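Local coordinates for protein beta 1-3 glucanase (Clostridium beijerinckii NCIMB 8052, PDB 5H4E) that probably hydrolyses beta-1,3-glucans as a domain of glycoside hydrolase family 64, at residues A[105-110]-A[117-122]; A[134-139]-A[155-160]; A[249-254]-A[262-267]. All coordinates share one frame; numbering follows the deposited sequence.

The three contacts follow one another along the chain, none nested in or crossing another, and together they illustrate how a large fold is assembled from locally closed loops. Contact 1 closes first, as a hairpin between 105-110 and 117-122. The chain then enters strand 136-144, turns back through strand 147-151 and closes contact 2 where 155-160 crosses 134-139. These two touch: Pro122 CG lies 3.7 Å from Phe136 CZ, joining the hairpin to the antiparallel sheet that holds strand 136-144. Contact 3, between 249-254 and 262-267, belongs to a separate four-stranded sheet, its centre about 42 Å from that of contact 1 and across the chain's centre from it.

Contact 1 (A[105-110]-A[117-122]); sequences LYIKVN and IGYAGP
Ala120 and Lys108 form an antiparallel hydrogen-bonded pair, and backbone bonds set the frame of this contact. Ala120 N binds Lys108 O at 2.9 Å, whereas the return bond from Lys108 N to Ala120 O is weak at 3.4 Å. Farther along the strands, Asn110 N meets Gly118 O at 2.8 Å. Where the pairing gives out, a water lies 2.8 Å from Tyr106 O and also near Ala120 O.

Apolar contacts gather on the face carrying Val109 and Tyr119, a non-hydrogen-bonded pair. Ile107 CG2 reaches Tyr119 CD1 at 3.8 Å, the two side chains crossing obliquely. Val109 CG1, anti to the backbone N (chi1 -177°), is carried to within 4.0 Å of Ile117 CG2. Beyond the strands Leu105 CD1 meets Pro122 CG at 4.2 Å, and Leu105 also rests on Phe136 of strand 136-144.

On the other face, beside Ala120, Lys108 turns its end away: NZ binds Asn73 O, and the side chain makes a cation-pi contact with Tyr74. The whole is a two-stranded antiparallel beta hairpin, packed by one face on the neighbouring sheet.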
ATOM      1  N   LEU A 105      10.546   7.916  12.875  1.00 19.29           N
ATOM      2  CA  LEU A 105      10.184   8.787  11.767  1.00 18.52           C
ATOM      3  C   LEU A 105       9.811  10.161  12.299  1.00 24.80           C
ATOM      4  O   LEU A 105       9.459  10.308  13.477  1.00 22.11           O
ATOM      5  CB  LEU A 105       9.027   8.183  10.968  1.00 22.79           C
ATOM      6  CG  LEU A 105       9.361   6.839  10.313  1.00 17.80           C
ATOM      7  CD1 LEU A 105       8.178   6.308   9.538  1.00 17.10           C
ATOM      8  CD2 LEU A 105      10.546   7.055   9.390  1.00 19.34           C
ATOM      9  N   TYR A 106       9.924  11.168  11.440  1.00 19.91           N
ATOM     10  CA  TYR A 106       9.480  12.518  11.777  1.00 23.99           C
ATOM     11  C   TYR A 106       8.095  12.786  11.193  1.00 26.20           C
ATOM     12  O   TYR A 106       7.962  13.055   9.994  1.00 22.50           O
ATOM     13  CB  TYR A 106      10.457  13.562  11.249  1.00 22.49           C
ATOM     14  CG  TYR A 106      11.869  13.440  11.752  1.00 25.63           C
ATOM     15  CD1 TYR A 106      12.261  14.026  12.954  1.00 24.27           C
ATOM     16  CD2 TYR A 106      12.826  12.767  11.010  1.00 24.79           C
ATOM     17  CE1 TYR A 106      13.560  13.925  13.410  1.00 26.30           C
ATOM     18  CE2 TYR A 106      14.132  12.659  11.454  1.00 24.08           C
ATOM     19  CZ  TYR A 106      14.496  13.247  12.653  1.00 31.04           C
ATOM     20  OH  TYR A 106      15.795  13.136  13.085  1.00 30.49           O
ATOM     21  N   ILE A 107       7.070  12.705  12.038  1.00 22.42           N
ATOM     22  CA  ILE A 107       5.698  12.910  11.598  1.00 24.76           C
ATOM     23  C   ILE A 107       5.169  14.278  12.043  1.00 22.59           C
ATOM     24  O   ILE A 107       5.065  14.548  13.242  1.00 24.34           O
ATOM     25  CB  ILE A 107       4.777  11.792  12.141  1.00 23.33           C
ATOM     26  CG1 ILE A 107       5.178  10.437  11.529  1.00 23.57           C
ATOM     27  CG2 ILE A 107       3.326  12.128  11.883  1.00 25.49           C
ATOM     28  CD1 ILE A 107       4.393   9.253  12.070  1.00 24.80           C
ATOM     29  N   LYS A 108       4.842  15.130  11.073  1.00 25.78           N
ATOM     30  CA  LYS A 108       4.298  16.468  11.338  1.00 28.76           C
ATOM     31  C   LYS A 108       2.770  16.462  11.462  1.00 28.48           C
ATOM     32  O   LYS A 108       2.070  16.146  10.499  1.00 31.11           O
ATOM     33  CB  LYS A 108       4.716  17.432  10.221  1.00 32.33           C
ATOM     34  CG  LYS A 108       4.372  18.907  10.451  1.00 29.27           C
ATOM     35  CD  LYS A 108       5.304  19.529  11.476  1.00 33.72           C
ATOM     36  CE  LYS A 108       5.301  21.053  11.399  1.00 35.00           C
ATOM     37  NZ  LYS A 108       6.422  21.618  12.220  1.00 36.56           N
ATOM     38  N   VAL A 109       2.248  16.827  12.632  1.00 28.11           N
ATOM     39  CA  VAL A 109       0.797  16.957  12.786  1.00 30.18           C
ATOM     40  C   VAL A 109       0.361  18.305  12.211  1.00 31.42           C
ATOM     41  O   VAL A 109       1.071  19.301  12.352  1.00 33.64           O
ATOM     42  CB  VAL A 109       0.339  16.847  14.269  1.00 32.64           C
ATOM     43  CG1 VAL A 109      -1.193  16.911  14.362  1.00 32.87           C
ATOM     44  CG2 VAL A 109       0.858  15.566  14.901  1.00 29.93           C
ATOM     45  N   ASN A 110      -0.798  18.337  11.565  1.00 34.18           N
ATOM     46  CA  ASN A 110      -1.236  19.535  10.856  1.00 38.84           C
ATOM     47  C   ASN A 110      -2.749  19.749  10.877  1.00 44.74           C
ATOM     48  O   ASN A 110      -3.439  19.276  11.784  1.00 44.94           O
ATOM     49  CB  ASN A 110      -0.750  19.476   9.406  1.00 31.52           C
ATOM     50  CG  ASN A 110      -1.214  18.224   8.677  1.00 35.80           C
ATOM     51  OD1 ASN A 110      -2.307  17.710   8.918  1.00 37.45           O
ATOM     52  ND2 ASN A 110      -0.375  17.725   7.777  1.00 30.71           N
ATOM     53  N   ILE A 117      -7.995  17.877  11.621  1.00 41.42           N
ATOM     54  CA  ILE A 117      -6.616  17.700  12.075  1.00 38.52           C
ATOM     55  C   ILE A 117      -6.003  16.381  11.612  1.00 38.71           C
ATOM     56  O   ILE A 117      -6.541  15.315  11.894  1.00 39.26           O
ATOM     57  CB  ILE A 117      -6.530  17.749  13.603  1.00 33.39           C
ATOM     58  CG1 ILE A 117      -7.111  19.063  14.129  1.00 42.00           C
ATOM     59  CG2 ILE A 117      -5.099  17.537  14.067  1.00 37.70           C
ATOM     60  CD1 ILE A 117      -6.672  20.294  13.356  1.00 45.13           C
ATOM     61  N   GLY A 118      -4.873  16.450  10.916  1.00 37.55           N
ATOM     62  CA  GLY A 118      -4.268  15.251  10.364  1.00 33.52           C
ATOM     63  C   GLY A 118      -2.771  15.169  10.562  1.00 30.99           C
ATOM     64  O   GLY A 118      -2.190  15.864  11.391  1.00 29.23           O
ATOM     65  N   TYR A 119      -2.128  14.298   9.794  1.00 32.15           N
ATOM     66  CA  TYR A 119      -0.680  14.177   9.889  1.00 29.77           C
ATOM     67  C   TYR A 119      -0.060  13.989   8.509  1.00 26.61           C
ATOM     68  O   TYR A 119      -0.713  13.515   7.570  1.00 28.10           O
ATOM     69  CB  TYR A 119      -0.280  13.014  10.804  1.00 28.99           C
ATOM     70  CG  TYR A 119      -0.477  11.650  10.175  1.00 27.18           C
ATOM     71  CD1 TYR A 119       0.565  11.012   9.510  1.00 25.86           C
ATOM     72  CD2 TYR A 119      -1.713  11.005  10.235  1.00 28.07           C
ATOM     73  CE1 TYR A 119       0.389   9.762   8.925  1.00 24.15           C
ATOM     74  CE2 TYR A 119      -1.901   9.749   9.657  1.00 25.12           C
ATOM     75  CZ  TYR A 119      -0.840   9.136   9.001  1.00 28.89           C
ATOM     76  OH  TYR A 119      -1.003   7.890   8.429  1.00 25.62           O
ATOM     77  N   ALA A 120       1.212  14.364   8.416  1.00 29.30           N
ATOM     78  CA  ALA A 120       2.000  14.161   7.215  1.00 26.81           C
ATOM     79  C   ALA A 120       3.033  13.090   7.506  1.00 25.02           C
ATOM     80  O   ALA A 120       3.911  13.286   8.341  1.00 26.21           O
ATOM     81  CB  ALA A 120       2.674  15.456   6.779  1.00 29.24           C
ATOM     82  N   GLY A 121       2.902  11.947   6.846  1.00 26.30           N
ATOM     83  CA  GLY A 121       3.924  10.920   6.917  1.00 26.01           C
ATOM     84  C   GLY A 121       4.997  11.264   5.901  1.00 29.75           C
ATOM     85  O   GLY A 121       4.943  12.323   5.280  1.00 27.48           O
ATOM     86  N   PRO A 122       5.981  10.376   5.725  1.00 27.95           N
ATOM     87  CA  PRO A 122       7.071  10.665   4.786  1.00 24.19           C
ATOM     88  C   PRO A 122       6.551  10.962   3.386  1.00 25.97           C
ATOM     89  O   PRO A 122       5.696  10.244   2.875  1.00 27.13           O
ATOM     90  CB  PRO A 122       7.899   9.375   4.794  1.00 24.93           C
ATOM     91  CG  PRO A 122       7.592   8.742   6.125  1.00 24.09           C
ATOM     92  CD  PRO A 122       6.165   9.090   6.424  1.00 25.92           C
TER
HETATM   93  O   HOH W   1       6.731  14.998   8.347  1.00 28.86           O

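Contact 2 (A[134-139]-A[155-160]); sequences IMFEWA and VDQFCY
Glu137 is bent at chi2 (-79°) and Gln157 sets CG between its backbone N and carbonyl carbon (chi1 62°), then runs extended; in this way a carboxylate and an amide meet between the segments. Their planes stand 87° apart. Gln157 NE2 gives one bond to Phe136 O at 2.8 Å. Gln157 NE2 also reaches Glu137 OE1, at 2.9 Å, from above the carboxylate plane. Both acceptors lie in the amide plane, fixing that group's rotation; its OE1 is taken by Arg205.

Two successive backbone N-H groups grip Glu137 OE2: Cys159 N on the syn side and Tyr160 N on the anti side, each at 2.8 Å, while Arg154 adds a salt bridge. One bond back from the carboxylate, Glu137 CG lies over the face of the Tyr160 ring, 3.4 Å from its centroid, a CH-pi contact.

Two smaller contacts flank this centre. Met135 SD touches Cys159 SG at 3.7 Å, and Asp156 OD2 approaches CH2 at the edge of the Trp138 ring at 3.4 Å. The result is a buried polar junction in which the Glu137 carboxylate takes two N-H groups of the crossing segment and Gln157 returns a bond to the main chain of strand 136-144.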
ATOM      1  N   ILE A 134      15.767   7.175   5.846  1.00 18.54           N
ATOM      2  CA  ILE A 134      15.483   6.340   7.019  1.00 18.22           C
ATOM      3  C   ILE A 134      14.887   4.985   6.613  1.00 18.62           C
ATOM      4  O   ILE A 134      14.034   4.913   5.718  1.00 20.95           O
ATOM      5  CB  ILE A 134      14.535   7.043   8.001  1.00 18.75           C
ATOM      6  CG1 ILE A 134      15.125   8.388   8.452  1.00 20.74           C
ATOM      7  CG2 ILE A 134      14.267   6.164   9.210  1.00 17.59           C
ATOM      8  CD1 ILE A 134      14.190   9.191   9.344  1.00 21.94           C
ATOM      9  N   MET A 135      15.375   3.918   7.234  1.00 19.02           N
ATOM     10  CA  MET A 135      14.836   2.577   6.997  1.00 16.56           C
ATOM     11  C   MET A 135      13.492   2.471   7.676  1.00 15.44           C
ATOM     12  O   MET A 135      13.409   2.543   8.904  1.00 18.13           O
ATOM     13  CB  MET A 135      15.776   1.497   7.527  1.00 19.45           C
ATOM     14  CG  MET A 135      17.210   1.560   6.968  1.00 21.49           C
ATOM     15  SD  MET A 135      17.347   1.208   5.202  1.00 22.34           S
ATOM     16  CE  MET A 135      17.340   2.863   4.543  1.00 22.28           C
ATOM     17  N   PHE A 136      12.430   2.338   6.890  1.00 15.97           N
ATOM     18  CA  PHE A 136      11.100   2.156   7.478  1.00 16.68           C
ATOM     19  C   PHE A 136      10.171   1.428   6.519  1.00 18.83           C
ATOM     20  O   PHE A 136      10.373   1.452   5.300  1.00 15.95           O
ATOM     21  CB  PHE A 136      10.481   3.511   7.866  1.00 17.61           C
ATOM     22  CG  PHE A 136      10.036   4.345   6.688  1.00 17.09           C
ATOM     23  CD1 PHE A 136       8.760   4.217   6.168  1.00 17.74           C
ATOM     24  CD2 PHE A 136      10.899   5.272   6.110  1.00 19.04           C
ATOM     25  CE1 PHE A 136       8.349   4.973   5.084  1.00 20.15           C
ATOM     26  CE2 PHE A 136      10.493   6.039   5.029  1.00 19.57           C
ATOM     27  CZ  PHE A 136       9.218   5.888   4.512  1.00 19.47           C
ATOM     28  N   GLU A 137       9.166   0.774   7.096  1.00 16.59           N
ATOM     29  CA  GLU A 137       8.015   0.247   6.370  1.00 16.97           C
ATOM     30  C   GLU A 137       6.780   0.582   7.203  1.00 17.86           C
ATOM     31  O   GLU A 137       6.915   1.064   8.340  1.00 17.00           O
ATOM     32  CB  GLU A 137       8.125  -1.271   6.154  1.00 19.61           C
ATOM     33  CG  GLU A 137       9.374  -1.703   5.416  1.00 17.76           C
ATOM     34  CD  GLU A 137       9.287  -1.496   3.901  1.00 17.75           C
ATOM     35  OE1 GLU A 137       8.353  -0.812   3.415  1.00 18.16           O
ATOM     36  OE2 GLU A 137      10.165  -2.024   3.194  1.00 17.15           O
ATOM     37  N   TRP A 138       5.587   0.361   6.654  1.00 20.59           N
ATOM     38  CA  TRP A 138       4.388   0.357   7.496  1.00 17.42           C
ATOM     39  C   TRP A 138       3.451  -0.802   7.138  1.00 16.49           C
ATOM     40  O   TRP A 138       3.406  -1.260   5.996  1.00 15.77           O
ATOM     41  CB  TRP A 138       3.637   1.714   7.423  1.00 17.51           C
ATOM     42  CG  TRP A 138       2.929   2.028   6.116  1.00 21.31           C
ATOM     43  CD1 TRP A 138       1.697   1.587   5.726  1.00 20.13           C
ATOM     44  CD2 TRP A 138       3.391   2.891   5.069  1.00 21.44           C
ATOM     45  NE1 TRP A 138       1.374   2.100   4.497  1.00 18.03           N
ATOM     46  CE2 TRP A 138       2.398   2.900   4.066  1.00 21.85           C
ATOM     47  CE3 TRP A 138       4.547   3.649   4.878  1.00 25.30           C
ATOM     48  CZ2 TRP A 138       2.526   3.637   2.885  1.00 25.87           C
ATOM     49  CZ3 TRP A 138       4.676   4.380   3.698  1.00 31.82           C
ATOM     50  CH2 TRP A 138       3.671   4.363   2.716  1.00 27.24           C
ATOM     51  N   ALA A 139       2.755  -1.306   8.152  1.00 15.06           N
ATOM     52  CA  ALA A 139       1.636  -2.228   7.952  1.00 15.14           C
ATOM     53  C   ALA A 139       0.359  -1.407   7.873  1.00 14.72           C
ATOM     54  O   ALA A 139       0.209  -0.407   8.595  1.00 17.20           O
ATOM     55  CB  ALA A 139       1.562  -3.239   9.090  1.00 15.52           C
ATOM     56  N   VAL A 155       3.291  -0.713  -2.362  1.00 14.29           N
ATOM     57  CA  VAL A 155       2.661   0.214  -3.295  1.00 15.07           C
ATOM     58  C   VAL A 155       3.542   1.443  -3.525  1.00 18.90           C
ATOM     59  O   VAL A 155       3.599   1.964  -4.631  1.00 15.16           O
ATOM     60  CB  VAL A 155       1.263   0.616  -2.787  1.00 17.19           C
ATOM     61  CG1 VAL A 155       0.698   1.777  -3.597  1.00 19.93           C
ATOM     62  CG2 VAL A 155       0.338  -0.596  -2.871  1.00 19.00           C
ATOM     63  N   ASP A 156       4.259   1.873  -2.490  1.00 17.34           N
ATOM     64  CA  ASP A 156       5.137   3.040  -2.600  1.00 19.08           C
ATOM     65  C   ASP A 156       6.617   2.677  -2.721  1.00 14.60           C
ATOM     66  O   ASP A 156       7.385   3.383  -3.381  1.00 16.08           O
ATOM     67  CB  ASP A 156       4.956   3.964  -1.384  1.00 19.93           C
ATOM     68  CG  ASP A 156       3.704   4.819  -1.473  1.00 24.94           C
ATOM     69  OD1 ASP A 156       3.033   4.793  -2.511  1.00 31.14           O
ATOM     70  OD2 ASP A 156       3.399   5.538  -0.503  1.00 31.29           O
ATOM     71  N   GLN A 157       7.022   1.579  -2.087  1.00 16.52           N
ATOM     72  CA  GLN A 157       8.443   1.274  -1.955  1.00 14.38           C
ATOM     73  C   GLN A 157       8.734  -0.168  -1.535  1.00 17.42           C
ATOM     74  O   GLN A 157       7.848  -0.882  -1.041  1.00 15.25           O
ATOM     75  CB  GLN A 157       9.079   2.217  -0.921  1.00 15.66           C
ATOM     76  CG  GLN A 157       8.449   2.021   0.438  1.00 18.57           C
ATOM     77  CD  GLN A 157       9.283   2.564   1.589  1.00 18.98           C
ATOM     78  OE1 GLN A 157       9.852   3.651   1.505  1.00 20.25           O
ATOM     79  NE2 GLN A 157       9.347   1.805   2.676  1.00 17.79           N
ATOM     80  N   PHE A 158       9.986  -0.576  -1.736  1.00 14.72           N
ATOM     81  CA  PHE A 158      10.597  -1.647  -0.965  1.00 13.24           C
ATOM     82  C   PHE A 158      11.825  -1.118  -0.241  1.00 16.11           C
ATOM     83  O   PHE A 158      12.792  -0.684  -0.891  1.00 17.94           O
ATOM     84  CB  PHE A 158      11.016  -2.822  -1.836  1.00 16.17           C
ATOM     85  CG  PHE A 158      11.806  -3.860  -1.086  1.00 15.83           C
ATOM     86  CD1 PHE A 158      11.160  -4.878  -0.407  1.00 16.25           C
ATOM     87  CD2 PHE A 158      13.188  -3.800  -1.033  1.00 16.57           C
ATOM     88  CE1 PHE A 158      11.885  -5.823   0.314  1.00 14.81           C
ATOM     89  CE2 PHE A 158      13.920  -4.734  -0.323  1.00 16.89           C
ATOM     90  CZ  PHE A 158      13.272  -5.743   0.361  1.00 16.89           C
ATOM     91  N   CYS A 159      11.810  -1.186   1.085  1.00 15.77           N
ATOM     92  CA  CYS A 159      12.962  -0.764   1.883  1.00 17.25           C
ATOM     93  C   CYS A 159      13.628  -1.953   2.583  1.00 17.05           C
ATOM     94  O   CYS A 159      14.808  -2.194   2.388  1.00 17.82           O
ATOM     95  CB  CYS A 159      12.555   0.294   2.916  1.00 15.93           C
ATOM     96  SG  CYS A 159      13.936   0.824   3.952  1.00 16.31           S
ATOM     97  N   TYR A 160      12.877  -2.690   3.405  1.00 15.93           N
ATOM     98  CA  TYR A 160      13.422  -3.889   4.033  1.00 15.80           C
ATOM     99  C   TYR A 160      12.377  -4.999   4.022  1.00 16.14           C
ATOM    100  O   TYR A 160      11.183  -4.713   3.972  1.00 14.07           O
ATOM    101  CB  TYR A 160      13.914  -3.596   5.470  1.00 14.27           C
ATOM    102  CG  TYR A 160      12.884  -3.130   6.488  1.00 17.44           C
ATOM    103  CD1 TYR A 160      11.975  -4.025   7.047  1.00 16.00           C
ATOM    104  CD2 TYR A 160      12.854  -1.802   6.924  1.00 15.96           C
ATOM    105  CE1 TYR A 160      11.041  -3.610   7.992  1.00 15.82           C
ATOM    106  CE2 TYR A 160      11.925  -1.371   7.883  1.00 16.10           C
ATOM    107  CZ  TYR A 160      11.021  -2.288   8.411  1.00 18.90           C
ATOM    108  OH  TYR A 160      10.101  -1.894   9.357  1.00 15.79           O
TER

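Contact 3 (A[249-254]-A[262-267]); sequences GTYSGH and FNKNGG
Ser252 and Asn263 are an antiparallel hydrogen-bonded pair, and the polar contacts spread from them toward the turn. Asn263 N binds Ser252 O at 2.9 Å. In the other direction Ser252 N lies between two acceptors of the same residue, with weak bonds to Asn263 O at 3.3 Å and to Asn263 OD1 at 3.1 Å. Asn263 CG sits between the backbone N and the carbonyl carbon (chi1 70°), and OD1 comes near Ser252 N; Asn263 ND2 binds Gly267 O at 2.9 Å, that oxygen close to the amide plane.

Asn265 makes a two-way pairing with Thr250: its N binds Thr250 O at 2.8 Å, while its OD1 accepts from Thr250 N in a nearly straight bond of 3.1 Å (172° at the hydrogen). A water bridges Thr250 O, Asn263 OD1 and Gly266 N.

Packing belongs to the opposite face, with Tyr251, Gly253, Phe262 and Lys264. Gly253 CA lies over the Phe262 ring, offset toward its rim and 3.6 Å from the centroid, a CH-pi contact in which the bare alpha carbon lets the ring lie close against the neighbouring strand. Lys264, fully extended, runs beside Tyr251 in the same direction, its CG 3.9 Å from Tyr251 CE1. Both polar ends reach Asp295, as a salt bridge from Lys264 NZ and a hydrogen bond from Tyr251 OH, and Ile299 of helix 294-309 touches Tyr251 and Phe262.

Lys264 to Gly267 form a type I' turn, closed by a bond from Gly267 N to Lys264 O, at the open end of the hairpin, where the chain leaves for strand 271-273. The arrangement is that of a beta hairpin supplying the two central strands of a four-stranded antiparallel sheet, with a helix against its aromatic face.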
ATOM      1  N   GLY A 249     -20.862  -9.579 -10.130  1.00 39.86           N
ATOM      2  CA  GLY A 249     -21.679  -9.916 -11.282  1.00 36.54           C
ATOM      3  C   GLY A 249     -20.872  -9.867 -12.561  1.00 37.66           C
ATOM      4  O   GLY A 249     -19.640  -9.810 -12.522  1.00 33.14           O
ATOM      5  N   THR A 250     -21.564  -9.888 -13.698  1.00 33.34           N
ATOM      6  CA  THR A 250     -20.889  -9.813 -14.989  1.00 30.92           C
ATOM      7  C   THR A 250     -21.065  -8.436 -15.623  1.00 32.44           C
ATOM      8  O   THR A 250     -22.193  -7.948 -15.812  1.00 30.73           O
ATOM      9  CB  THR A 250     -21.397 -10.892 -15.964  1.00 33.07           C
ATOM     10  OG1 THR A 250     -21.214 -12.185 -15.377  1.00 30.20           O
ATOM     11  CG2 THR A 250     -20.619 -10.830 -17.285  1.00 28.30           C
ATOM     12  N   TYR A 251     -19.935  -7.817 -15.944  1.00 27.88           N
ATOM     13  CA  TYR A 251     -19.917  -6.498 -16.550  1.00 27.83           C
ATOM     14  C   TYR A 251     -19.451  -6.580 -17.997  1.00 28.26           C
ATOM     15  O   TYR A 251     -18.570  -7.366 -18.317  1.00 30.71           O
ATOM     16  CB  TYR A 251     -18.995  -5.565 -15.770  1.00 28.43           C
ATOM     17  CG  TYR A 251     -19.386  -5.356 -14.326  1.00 31.26           C
ATOM     18  CD1 TYR A 251     -20.225  -4.310 -13.959  1.00 31.70           C
ATOM     19  CD2 TYR A 251     -18.902  -6.197 -13.323  1.00 31.96           C
ATOM     20  CE1 TYR A 251     -20.583  -4.104 -12.634  1.00 28.83           C
ATOM     21  CE2 TYR A 251     -19.259  -6.006 -11.990  1.00 32.76           C
ATOM     22  CZ  TYR A 251     -20.094  -4.956 -11.654  1.00 35.76           C
ATOM     23  OH  TYR A 251     -20.440  -4.752 -10.337  1.00 33.16           O
ATOM     24  N   SER A 252     -20.032  -5.765 -18.870  1.00 24.61           N
ATOM     25  CA  SER A 252     -19.586  -5.728 -20.250  1.00 22.90           C
ATOM     26  C   SER A 252     -19.399  -4.287 -20.696  1.00 24.15           C
ATOM     27  O   SER A 252     -20.262  -3.449 -20.477  1.00 27.49           O
ATOM     28  CB  SER A 252     -20.587  -6.456 -21.155  1.00 28.97           C
ATOM     29  OG  SER A 252     -20.031  -6.692 -22.438  1.00 25.98           O
ATOM     30  N   GLY A 253     -18.275  -3.987 -21.329  1.00 23.44           N
ATOM     31  CA  GLY A 253     -17.972  -2.609 -21.648  1.00 23.58           C
ATOM     32  C   GLY A 253     -17.483  -2.388 -23.058  1.00 24.53           C
ATOM     33  O   GLY A 253     -17.052  -3.329 -23.733  1.00 23.12           O
ATOM     34  N   HIS A 254     -17.561  -1.135 -23.502  1.00 22.41           N
ATOM     35  CA  HIS A 254     -17.036  -0.724 -24.796  1.00 22.92           C
ATOM     36  C   HIS A 254     -16.685   0.753 -24.741  1.00 27.27           C
ATOM     37  O   HIS A 254     -17.226   1.497 -23.927  1.00 26.72           O
ATOM     38  CB  HIS A 254     -18.036  -1.013 -25.935  1.00 28.65           C
ATOM     39  CG  HIS A 254     -19.361  -0.322 -25.784  1.00 27.60           C
ATOM     40  ND1 HIS A 254     -19.894   0.012 -24.559  1.00 32.47           N
ATOM     41  CD2 HIS A 254     -20.272   0.065 -26.706  1.00 30.24           C
ATOM     42  CE1 HIS A 254     -21.069   0.592 -24.733  1.00 28.96           C
ATOM     43  NE2 HIS A 254     -21.323   0.631 -26.027  1.00 26.10           N
ATOM     44  N   PHE A 262     -19.939   0.591 -19.349  1.00 19.21           N
ATOM     45  CA  PHE A 262     -20.293  -0.774 -19.001  1.00 23.19           C
ATOM     46  C   PHE A 262     -21.763  -0.934 -18.634  1.00 24.79           C
ATOM     47  O   PHE A 262     -22.442   0.015 -18.228  1.00 25.47           O
ATOM     48  CB  PHE A 262     -19.443  -1.281 -17.822  1.00 25.41           C
ATOM     49  CG  PHE A 262     -17.974  -1.446 -18.139  1.00 21.94           C
ATOM     50  CD1 PHE A 262     -17.147  -0.338 -18.250  1.00 25.65           C
ATOM     51  CD2 PHE A 262     -17.420  -2.714 -18.293  1.00 24.51           C
ATOM     52  CE1 PHE A 262     -15.804  -0.483 -18.519  1.00 21.93           C
ATOM     53  CE2 PHE A 262     -16.073  -2.867 -18.573  1.00 24.79           C
ATOM     54  CZ  PHE A 262     -15.264  -1.755 -18.692  1.00 21.18           C
ATOM     55  N   ASN A 263     -22.238  -2.161 -18.769  1.00 23.21           N
ATOM     56  CA  ASN A 263     -23.514  -2.554 -18.202  1.00 28.46           C
ATOM     57  C   ASN A 263     -23.268  -3.603 -17.133  1.00 28.20           C
ATOM     58  O   ASN A 263     -22.134  -4.042 -16.946  1.00 29.51           O
ATOM     59  CB  ASN A 263     -24.458  -3.079 -19.284  1.00 26.24           C
ATOM     60  CG  ASN A 263     -24.029  -4.424 -19.851  1.00 30.11           C
ATOM     61  OD1 ASN A 263     -22.900  -4.883 -19.645  1.00 30.01           O
ATOM     62  ND2 ASN A 263     -24.931  -5.053 -20.602  1.00 26.95           N
ATOM     63  N   LYS A 264     -24.324  -3.997 -16.436  1.00 30.22           N
ATOM     64  CA  LYS A 264     -24.228  -4.990 -15.377  1.00 29.30           C
ATOM     65  C   LYS A 264     -25.303  -6.051 -15.562  1.00 31.93           C
ATOM     66  O   LYS A 264     -26.488  -5.728 -15.660  1.00 31.91           O
ATOM     67  CB  LYS A 264     -24.362  -4.318 -14.008  1.00 29.31           C
ATOM     68  CG  LYS A 264     -24.301  -5.254 -12.824  1.00 33.90           C
ATOM     69  CD  LYS A 264     -24.496  -4.447 -11.541  1.00 35.87           C
ATOM     70  CE  LYS A 264     -24.451  -5.307 -10.294  1.00 36.36           C
ATOM     71  NZ  LYS A 264     -24.538  -4.442  -9.080  1.00 37.13           N
ATOM     72  N   ASN A 265     -24.878  -7.310 -15.618  1.00 26.86           N
ATOM     73  CA  ASN A 265     -25.775  -8.439 -15.843  1.00 31.93           C
ATOM     74  C   ASN A 265     -26.715  -8.240 -17.033  1.00 33.68           C
ATOM     75  O   ASN A 265     -27.903  -8.565 -16.970  1.00 32.29           O
ATOM     76  CB  ASN A 265     -26.579  -8.727 -14.574  1.00 32.87           C
ATOM     77  CG  ASN A 265     -25.688  -9.114 -13.401  1.00 32.20           C
ATOM     78  OD1 ASN A 265     -24.689  -9.826 -13.565  1.00 34.12           O
ATOM     79  ND2 ASN A 265     -26.041  -8.642 -12.216  1.00 34.08           N
ATOM     80  N   GLY A 266     -26.165  -7.695 -18.113  1.00 34.40           N
ATOM     81  CA  GLY A 266     -26.893  -7.553 -19.361  1.00 29.04           C
ATOM     82  C   GLY A 266     -27.846  -6.372 -19.423  1.00 29.70           C
ATOM     83  O   GLY A 266     -28.719  -6.332 -20.280  1.00 30.16           O
ATOM     84  N   GLY A 267     -27.680  -5.403 -18.524  1.00 31.51           N
ATOM     85  CA  GLY A 267     -28.543  -4.232 -18.494  1.00 29.59           C
ATOM     86  C   GLY A 267     -28.112  -3.126 -19.440  1.00 27.42           C
ATOM     87  O   GLY A 267     -27.329  -3.355 -20.364  1.00 24.84           O
TER
HETATM   88  O   HOH W   2     -23.223  -7.550 -18.476  1.00 25.60           O